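Long-range contacts in putative acetyltransferase (Streptococcus mutans, PDB 4E2A), which probably transfers an acyl group, most likely acetyl from acetyl-CoA, as a member of the GNAT acetyltransferase family: residues B[181-187]-B[199-204]; B[147-151]-B[177-182]; B[48-52]-B[80-86]. One frame throughout, in Å; residues are numbered along the deposited sequence.

How the contacts relate
Contacts 1 and 2 adjoin, while contact 3 stands apart on the opposite side of the chain's centre. Contact 2 (147-151 with 177-182) brings the end of helix 171-179 against helix 142-157, and contact 1 (181-187 with 199-204) pairs the next strand with the last one. The two share Gly-181 and Phe-182, and have centres 12 Å apart. Contact 3 (48-52 with 80-86) joins helices near the N-terminus, its centre 30 Å from that of contact 1 and 27 Å from that of contact 2. In GNAT enzymes acetyl-CoA usually binds between the strands corresponding to 125-133 and 161-167; contact 2 packs on both, through Ile-128 and Leu-164, and strand 195-205 of contact 1 pairs with 161-167.

Contact 1 (B[181-187]-B[199-204]); sequences GFEQFSK and DWLLKK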
# COMPACT_ATOMS: atom_id res chain seq x y z
N GLY B 181 -9.85 -21.84 -11.05
CA GLY B 181 -10.59 -20.97 -11.95
C GLY B 181 -10.38 -19.47 -11.77
O GLY B 181 -11.18 -18.67 -12.28
N PHE B 182 -9.34 -19.06 -11.05
CA PHE B 182 -9.06 -17.62 -10.89
C PHE B 182 -8.32 -17.11 -12.14
O PHE B 182 -7.55 -17.84 -12.76
CB PHE B 182 -8.22 -17.33 -9.63
CG PHE B 182 -9.01 -17.39 -8.34
CD1 PHE B 182 -9.29 -18.61 -7.73
CD2 PHE B 182 -9.47 -16.23 -7.74
CE1 PHE B 182 -10.03 -18.67 -6.52
CE2 PHE B 182 -10.19 -16.28 -6.53
CZ PHE B 182 -10.46 -17.50 -5.93
N GLU B 183 -8.56 -15.84 -12.49
CA GLU B 183 -7.96 -15.20 -13.66
C GLU B 183 -7.59 -13.76 -13.33
O GLU B 183 -8.30 -13.09 -12.57
CB GLU B 183 -8.94 -15.17 -14.84
CG GLU B 183 -9.63 -16.48 -15.17
CD GLU B 183 -10.82 -16.27 -16.12
OE1 GLU B 183 -11.12 -15.11 -16.48
OE2 GLU B 183 -11.47 -17.28 -16.50
N GLN B 184 -6.50 -13.27 -13.90
CA GLN B 184 -6.07 -11.91 -13.62
C GLN B 184 -7.05 -10.94 -14.24
O GLN B 184 -7.64 -11.23 -15.29
CB GLN B 184 -4.66 -11.66 -14.16
CG GLN B 184 -4.24 -10.20 -14.13
CD GLN B 184 -2.75 -10.03 -14.31
OE1 GLN B 184 -2.02 -11.01 -14.43
NE2 GLN B 184 -2.29 -8.77 -14.33
N PHE B 185 -7.24 -9.80 -13.60
CA PHE B 185 -8.13 -8.79 -14.16
C PHE B 185 -7.59 -7.39 -13.90
O PHE B 185 -8.09 -6.40 -14.44
CB PHE B 185 -9.56 -8.94 -13.62
CG PHE B 185 -9.70 -8.60 -12.17
CD1 PHE B 185 -10.23 -7.37 -11.77
CD2 PHE B 185 -9.34 -9.53 -11.18
CE1 PHE B 185 -10.37 -7.05 -10.43
CE2 PHE B 185 -9.49 -9.24 -9.84
CZ PHE B 185 -10.00 -7.98 -9.45
N SER B 186 -6.56 -7.32 -13.07
CA SER B 186 -5.97 -6.03 -12.75
C SER B 186 -4.66 -6.16 -12.02
O SER B 186 -4.19 -7.26 -11.73
CB SER B 186 -6.96 -5.18 -11.94
OG SER B 186 -6.56 -3.83 -11.94
N LYS B 187 -4.05 -5.03 -11.72
CA LYS B 187 -2.78 -5.04 -11.02
C LYS B 187 -2.53 -3.72 -10.36
O LYS B 187 -3.15 -2.70 -10.69
CB LYS B 187 -1.63 -5.39 -11.97
CG LYS B 187 -1.60 -4.57 -13.25
CD LYS B 187 -0.51 -5.10 -14.19
CE LYS B 187 -0.65 -4.54 -15.60
NZ LYS B 187 0.35 -5.13 -16.53
N ASP B 199 1.41 -6.27 -7.68
CA ASP B 199 0.49 -7.33 -7.30
C ASP B 199 -0.55 -7.50 -8.39
O ASP B 199 -1.08 -6.51 -8.92
CB ASP B 199 -0.22 -7.00 -5.99
CG ASP B 199 0.63 -7.32 -4.77
OD1 ASP B 199 1.36 -8.34 -4.80
OD2 ASP B 199 0.56 -6.56 -3.78
N TRP B 200 -0.83 -8.75 -8.72
CA TRP B 200 -1.93 -9.07 -9.62
C TRP B 200 -3.17 -9.36 -8.81
O TRP B 200 -3.10 -10.01 -7.76
CB TRP B 200 -1.62 -10.31 -10.46
CG TRP B 200 -0.48 -10.20 -11.42
CD1 TRP B 200 0.27 -9.09 -11.69
CD2 TRP B 200 0.05 -11.26 -12.23
NE1 TRP B 200 1.24 -9.40 -12.62
CE2 TRP B 200 1.12 -10.71 -12.97
CE3 TRP B 200 -0.28 -12.60 -12.40
CZ2 TRP B 200 1.86 -11.48 -13.87
CZ3 TRP B 200 0.45 -13.36 -13.29
CH2 TRP B 200 1.51 -12.80 -14.02
N LEU B 201 -4.32 -8.91 -9.31
CA LEU B 201 -5.60 -9.25 -8.72
C LEU B 201 -6.26 -10.32 -9.57
O LEU B 201 -6.29 -10.20 -10.79
CB LEU B 201 -6.50 -8.01 -8.60
CG LEU B 201 -5.97 -6.88 -7.71
CD1 LEU B 201 -5.45 -7.41 -6.39
CD2 LEU B 201 -4.89 -6.08 -8.41
N LEU B 202 -6.76 -11.38 -8.94
CA LEU B 202 -7.35 -12.49 -9.68
C LEU B 202 -8.77 -12.67 -9.19
O LEU B 202 -9.02 -12.59 -7.98
CB LEU B 202 -6.57 -13.79 -9.45
CG LEU B 202 -5.04 -13.74 -9.37
CD1 LEU B 202 -4.50 -15.15 -9.07
CD2 LEU B 202 -4.45 -13.20 -10.66
N LYS B 203 -9.69 -12.90 -10.13
CA LYS B 203 -11.07 -13.16 -9.78
C LYS B 203 -11.58 -14.48 -10.35
O LYS B 203 -11.10 -14.97 -11.37
CB LYS B 203 -11.98 -12.02 -10.24
CG LYS B 203 -11.95 -11.73 -11.74
CD LYS B 203 -12.87 -10.54 -12.04
CE LYS B 203 -13.53 -10.67 -13.39
NZ LYS B 203 -12.63 -10.12 -14.43
N LYS B 204 -12.58 -15.01 -9.66
CA LYS B 204 -13.28 -16.22 -10.06
C LYS B 204 -14.78 -15.95 -10.09
O LYS B 204 -15.38 -15.51 -9.10
CB LYS B 204 -13.00 -17.36 -9.09
CG LYS B 204 -13.79 -18.64 -9.40
CD LYS B 204 -13.68 -19.67 -8.26
CE LYS B 204 -14.01 -21.10 -8.73
NZ LYS B 204 -15.31 -21.56 -8.22
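Lys-204 CB stands almost on the ring normal of Phe-182, 3.8 Å from the ring centroid, a CH-pi contact in which the two side chains cross at about a right angle; at the ring's edge, CD2 lies 3.7 Å from Leu-202 O. Phe-185 takes Lys-203 CD over its face, 4.0 Å from the centroid and displaced toward the rim. The lysine chain then bends back, chi4 -86°, which carries NZ to 3.4 Å from Phe-185 CB. On the indole of Trp-200 sits the amide of Gln-184, its plane turned 36° from the ring, with OE1 only 3.0 Å from CD2, a tight approach over the CD2 and CE3 atoms. The extended Gln-184 chain, with CG opposite the backbone N (chi1 170°), lays the amide there.

Antiparallel backbone bonds run between the two faces of the hairpin, Gln-184, Trp-200 and Leu-202 on one and Glu-183, Leu-201 and Lys-203 on the other. Glu-183 and Lys-203 form a doubly hydrogen-bonded pair, with Lys-203 N to Glu-183 O at 2.8 Å. Leu-201 then serves two residues: its O accepts from Phe-185 N at 3.0 Å, and its N gives to Ser-186 O at 2.9 Å. The register slips by one here, a beta bulge at Phe-185.

The hairpin is the C-terminal one of the GNAT fold, with strand 195-205 inserted between 161-167 and the outermost strand 183-192. Trp-200 and Leu-202 lean on helix 171-179, Phe-182 also reaches helix 142-157, and Lys-203 makes a cation-pi contact with Trp-161.

Contact 2 (B[147-151]-B[177-182]); sequences FEFAL and YAKYGF
In the GNAT fold, the helix that follows the presumed pyrophosphate-binding loop, here 142-157, packs beside the helix preceding the C-terminal hairpin, and the two meet through an aromatic cluster of Phe-147, Tyr-177 and Tyr-180. Phe-147 turns its edge to the face of Tyr-180 in a T-shaped pair, the centroids 5.3 Å apart and the planes at 67°. Its CE2 comes to 3.8 Å from Tyr-180 CD2, offset toward the rim of the tyrosine ring. The Phe-147 side chain is directed toward segment 177-182 with CG opposite its backbone N, chi1 -172°. That places CZ among two further rings: Tyr-177, which it meets obliquely, and Phe-182, whose CE1 lies 3.8 Å away. Leu-151, one turn along, divides its two methyls between neighbouring rings. CD1 touches Tyr-180 at CD1, 3.5 Å apart, whereas CD2 reaches Phe-182 CZ near the plane of that ring, at 3.7 Å.

A Schellman motif ends helix 171-179 just before the strand. Gly-181, with positive phi, gives its N to Ala-178 O, and Phe-182 N reaches back to Tyr-177 O at 3.2 Å; flanking this glycine in sequence, Tyr-180 and Phe-182 both point toward helix 142-157. Beneath the cluster Leu-164 of strand 161-167 touches Phe-147, Tyr-177 and Phe-182, while Ile-128 of strand 125-133 supports Phe-147 and Leu-151. At the polar margin the Glu-148 carboxylate stands nearly perpendicular to the Tyr-180 ring, and Tyr-180 OH donates a 2.6 Å hydrogen bond to the anti lone pair of Glu-148 OE2.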
# COMPACT_ATOMS: atom_id res chain seq x y z
N PHE B 147 -9.06 -23.12 2.23
CA PHE B 147 -9.27 -22.37 1.00
C PHE B 147 -10.54 -22.82 0.29
O PHE B 147 -11.33 -21.99 -0.17
CB PHE B 147 -8.06 -22.45 0.06
CG PHE B 147 -8.15 -21.53 -1.15
CD1 PHE B 147 -7.95 -20.16 -1.02
CD2 PHE B 147 -8.41 -22.04 -2.41
CE1 PHE B 147 -8.02 -19.31 -2.13
CE2 PHE B 147 -8.48 -21.20 -3.53
CZ PHE B 147 -8.28 -19.83 -3.39
N GLU B 148 -10.77 -24.13 0.24
CA GLU B 148 -11.99 -24.66 -0.33
C GLU B 148 -13.25 -24.25 0.45
O GLU B 148 -14.31 -24.01 -0.14
CB GLU B 148 -11.88 -26.18 -0.51
CG GLU B 148 -10.67 -26.55 -1.38
CD GLU B 148 -10.78 -27.90 -2.06
OE1 GLU B 148 -11.64 -28.70 -1.65
OE2 GLU B 148 -10.01 -28.15 -3.02
N PHE B 149 -13.13 -24.16 1.77
CA PHE B 149 -14.21 -23.64 2.60
C PHE B 149 -14.49 -22.17 2.24
O PHE B 149 -15.65 -21.74 2.18
CB PHE B 149 -13.87 -23.80 4.10
CG PHE B 149 -14.87 -23.16 5.03
CD1 PHE B 149 -15.95 -23.89 5.53
CD2 PHE B 149 -14.72 -21.82 5.43
CE1 PHE B 149 -16.88 -23.31 6.40
CE2 PHE B 149 -15.63 -21.23 6.31
CZ PHE B 149 -16.73 -21.98 6.80
N ALA B 150 -13.42 -21.40 2.04
CA ALA B 150 -13.57 -19.99 1.65
C ALA B 150 -14.33 -19.84 0.33
O ALA B 150 -15.21 -18.97 0.24
CB ALA B 150 -12.21 -19.28 1.56
N LEU B 151 -14.00 -20.66 -0.66
CA LEU B 151 -14.71 -20.64 -1.96
C LEU B 151 -16.19 -21.02 -1.84
O LEU B 151 -17.04 -20.47 -2.55
CB LEU B 151 -14.04 -21.60 -2.96
CG LEU B 151 -12.58 -21.29 -3.28
CD1 LEU B 151 -12.03 -22.33 -4.25
CD2 LEU B 151 -12.44 -19.87 -3.84
N TYR B 177 -3.94 -21.09 -7.94
CA TYR B 177 -5.12 -20.28 -8.10
C TYR B 177 -5.79 -20.51 -9.45
O TYR B 177 -6.97 -20.59 -9.52
CB TYR B 177 -4.76 -18.82 -7.91
CG TYR B 177 -4.40 -18.51 -6.48
CD1 TYR B 177 -5.06 -19.08 -5.46
CD2 TYR B 177 -3.36 -17.67 -6.17
CE1 TYR B 177 -4.72 -18.82 -4.18
CE2 TYR B 177 -3.02 -17.42 -4.91
CZ TYR B 177 -3.69 -17.99 -3.93
OH TYR B 177 -3.33 -17.70 -2.69
N ALA B 178 -5.00 -20.65 -10.48
CA ALA B 178 -5.56 -20.83 -11.82
C ALA B 178 -6.34 -22.15 -11.89
O ALA B 178 -7.28 -22.28 -12.67
CB ALA B 178 -4.45 -20.79 -12.87
N LYS B 179 -5.97 -23.11 -11.05
CA LYS B 179 -6.62 -24.41 -11.11
C LYS B 179 -8.03 -24.38 -10.53
O LYS B 179 -8.89 -25.19 -10.89
CB LYS B 179 -5.78 -25.50 -10.44
CG LYS B 179 -4.65 -25.98 -11.31
CD LYS B 179 -4.00 -27.22 -10.73
CE LYS B 179 -5.00 -28.37 -10.64
NZ LYS B 179 -4.42 -29.56 -9.96
N TYR B 180 -8.25 -23.43 -9.63
CA TYR B 180 -9.57 -23.22 -9.06
C TYR B 180 -10.41 -22.30 -9.94
O TYR B 180 -11.57 -22.01 -9.62
CB TYR B 180 -9.48 -22.65 -7.64
CG TYR B 180 -9.11 -23.70 -6.61
CD1 TYR B 180 -10.07 -24.57 -6.11
CD2 TYR B 180 -7.80 -23.82 -6.16
CE1 TYR B 180 -9.75 -25.52 -5.17
CE2 TYR B 180 -7.46 -24.78 -5.22
CZ TYR B 180 -8.44 -25.62 -4.73
OH TYR B 180 -8.10 -26.57 -3.81
N GLY B 181 -9.85 -21.84 -11.05
CA GLY B 181 -10.59 -20.97 -11.95
C GLY B 181 -10.38 -19.47 -11.77
O GLY B 181 -11.18 -18.67 -12.28
N PHE B 182 -9.34 -19.06 -11.05
CA PHE B 182 -9.06 -17.62 -10.89
C PHE B 182 -8.32 -17.11 -12.14
O PHE B 182 -7.55 -17.84 -12.76
CB PHE B 182 -8.22 -17.33 -9.63
CG PHE B 182 -9.01 -17.39 -8.34
CD1 PHE B 182 -9.29 -18.61 -7.73
CD2 PHE B 182 -9.47 -16.23 -7.74
CE1 PHE B 182 -10.03 -18.67 -6.52
CE2 PHE B 182 -10.19 -16.28 -6.53
CZ PHE B 182 -10.46 -17.50 -5.93

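Contact 3 (B[48-52]-B[80-86]); sequences LSLLQ and YTLSVLK
Leu-48 and Leu-85 form the apolar centre, with Leu-48 CD1 3.7 Å from Leu-85 CB. The other parts of Leu-48 lie against Leu-82: its CG is 3.6 Å from Leu-82 CD2, and its own CD2 rests near Leu-82 O. Leu-85 uses both of its methyls. CD2 meets Leu-51 CD2 at 4.0 Å, on the side nearer the sheet, where Leu-51 also touches Phe-98 of strand 94-101. CD1 instead presses on the backbone of helix 48-63, 3.6 Å from Gln-52 CA.

Such leucine packing joins helix 48-63 to helix 82-90, both part of the helical region that GNAT proteins place between the first two strands of the sheet. The short segments 48-52 and 82-86 pass 9.9 Å apart at 108°, closer to perpendicular than to either parallel or antiparallel. Thr-81 occupies the N-cap of helix 82-90, its OG1 taking a weak capping bond from Val-84 N. Just before it, Tyr-80 turns its ring onto Ala-55, Ile-56 and Phe-59 further along helix 48-63. Lys-86, beside Leu-48, carries its amino group off to Gln-45.

Toward the polar edge Gln-52 sends CG away from its backbone N (chi1 172°) and stays extended beyond it, the chain running across Leu-82 at about a right angle. Its NE2 donates to Tyr-80 O at 2.9 Å, nearly straight at 167°, arriving in the carbonyl plane on a lone pair. A water accepts from the same NE2 at 3.2 Å and from Leu-82 N at 3.1 Å.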
# COMPACT_ATOMS: atom_id res chain seq x y z
N LEU B 48 -10.64 -13.93 21.33
CA LEU B 48 -9.87 -12.81 20.80
C LEU B 48 -8.35 -12.96 21.08
O LEU B 48 -7.51 -12.73 20.20
CB LEU B 48 -10.42 -11.49 21.36
CG LEU B 48 -9.71 -10.19 20.98
CD1 LEU B 48 -9.88 -9.92 19.51
CD2 LEU B 48 -10.25 -9.01 21.79
N SER B 49 -7.99 -13.37 22.28
CA SER B 49 -6.58 -13.48 22.63
C SER B 49 -5.93 -14.64 21.91
O SER B 49 -4.84 -14.56 21.48
CB SER B 49 -6.39 -13.62 24.13
OG SER B 49 -6.91 -12.51 24.81
N LEU B 50 -6.69 -15.71 21.77
CA LEU B 50 -6.28 -16.85 21.01
C LEU B 50 -5.97 -16.45 19.56
O LEU B 50 -4.94 -16.70 19.05
CB LEU B 50 -7.35 -17.91 21.13
CG LEU B 50 -7.11 -19.21 20.43
CD1 LEU B 50 -5.69 -19.69 20.49
CD2 LEU B 50 -8.08 -20.26 20.81
N LEU B 51 -6.87 -15.72 18.96
CA LEU B 51 -6.68 -15.20 17.63
C LEU B 51 -5.42 -14.36 17.49
O LEU B 51 -4.68 -14.53 16.59
CB LEU B 51 -7.89 -14.41 17.23
CG LEU B 51 -7.80 -13.75 15.88
CD1 LEU B 51 -7.58 -14.70 14.77
CD2 LEU B 51 -8.90 -12.78 15.61
N GLN B 52 -5.20 -13.44 18.42
CA GLN B 52 -4.02 -12.59 18.37
C GLN B 52 -2.78 -13.48 18.37
O GLN B 52 -1.83 -13.28 17.59
CB GLN B 52 -3.99 -11.59 19.56
CG GLN B 52 -2.69 -10.79 19.67
CD GLN B 52 -2.64 -9.88 20.90
OE1 GLN B 52 -2.67 -10.35 22.03
NE2 GLN B 52 -2.57 -8.56 20.67
N TYR B 80 -2.15 -6.31 14.72
CA TYR B 80 -2.59 -7.43 15.54
C TYR B 80 -2.71 -7.11 17.02
O TYR B 80 -2.49 -7.97 17.86
CB TYR B 80 -1.66 -8.64 15.34
CG TYR B 80 -1.73 -9.31 13.96
CD1 TYR B 80 -2.87 -9.22 13.17
CD2 TYR B 80 -0.66 -10.06 13.48
CE1 TYR B 80 -2.93 -9.84 11.91
CE2 TYR B 80 -0.71 -10.69 12.23
CZ TYR B 80 -1.85 -10.58 11.46
OH TYR B 80 -1.91 -11.21 10.22
N THR B 81 -3.06 -5.86 17.34
CA THR B 81 -3.43 -5.51 18.73
C THR B 81 -4.83 -6.05 18.97
O THR B 81 -5.57 -6.33 18.01
CB THR B 81 -3.43 -3.99 18.94
OG1 THR B 81 -4.45 -3.38 18.12
CG2 THR B 81 -2.07 -3.41 18.57
N LEU B 82 -5.19 -6.24 20.24
CA LEU B 82 -6.50 -6.78 20.58
C LEU B 82 -7.61 -5.86 20.09
O LEU B 82 -8.68 -6.34 19.73
CB LEU B 82 -6.65 -6.99 22.08
CG LEU B 82 -5.89 -8.17 22.73
CD1 LEU B 82 -6.00 -8.10 24.25
CD2 LEU B 82 -6.43 -9.49 22.21
N SER B 83 -7.37 -4.55 20.10
CA SER B 83 -8.42 -3.60 19.70
C SER B 83 -8.72 -3.64 18.19
O SER B 83 -9.88 -3.53 17.78
CB SER B 83 -8.08 -2.17 20.17
OG SER B 83 -6.89 -1.67 19.57
N VAL B 84 -7.68 -3.75 17.37
CA VAL B 84 -7.88 -3.85 15.92
C VAL B 84 -8.56 -5.18 15.57
O VAL B 84 -9.52 -5.23 14.79
CB VAL B 84 -6.56 -3.67 15.15
CG1 VAL B 84 -6.74 -3.95 13.66
CG2 VAL B 84 -5.99 -2.25 15.38
N LEU B 85 -8.08 -6.26 16.16
CA LEU B 85 -8.72 -7.56 15.95
C LEU B 85 -10.17 -7.56 16.47
O LEU B 85 -11.05 -8.19 15.86
CB LEU B 85 -7.89 -8.66 16.62
CG LEU B 85 -6.52 -8.91 15.98
CD1 LEU B 85 -5.69 -9.80 16.89
CD2 LEU B 85 -6.71 -9.54 14.61
N LYS B 86 -10.41 -6.86 17.57
CA LYS B 86 -11.79 -6.75 18.07
C LYS B 86 -12.73 -6.11 17.04
O LYS B 86 -13.84 -6.62 16.80
CB LYS B 86 -11.84 -5.97 19.39
CG LYS B 86 -13.26 -5.72 19.92
CD LYS B 86 -13.92 -7.00 20.43
CE LYS B 86 -15.34 -6.68 20.95
NZ LYS B 86 -16.23 -7.88 21.09
O HOH W 1 -2.77 -5.72 22.15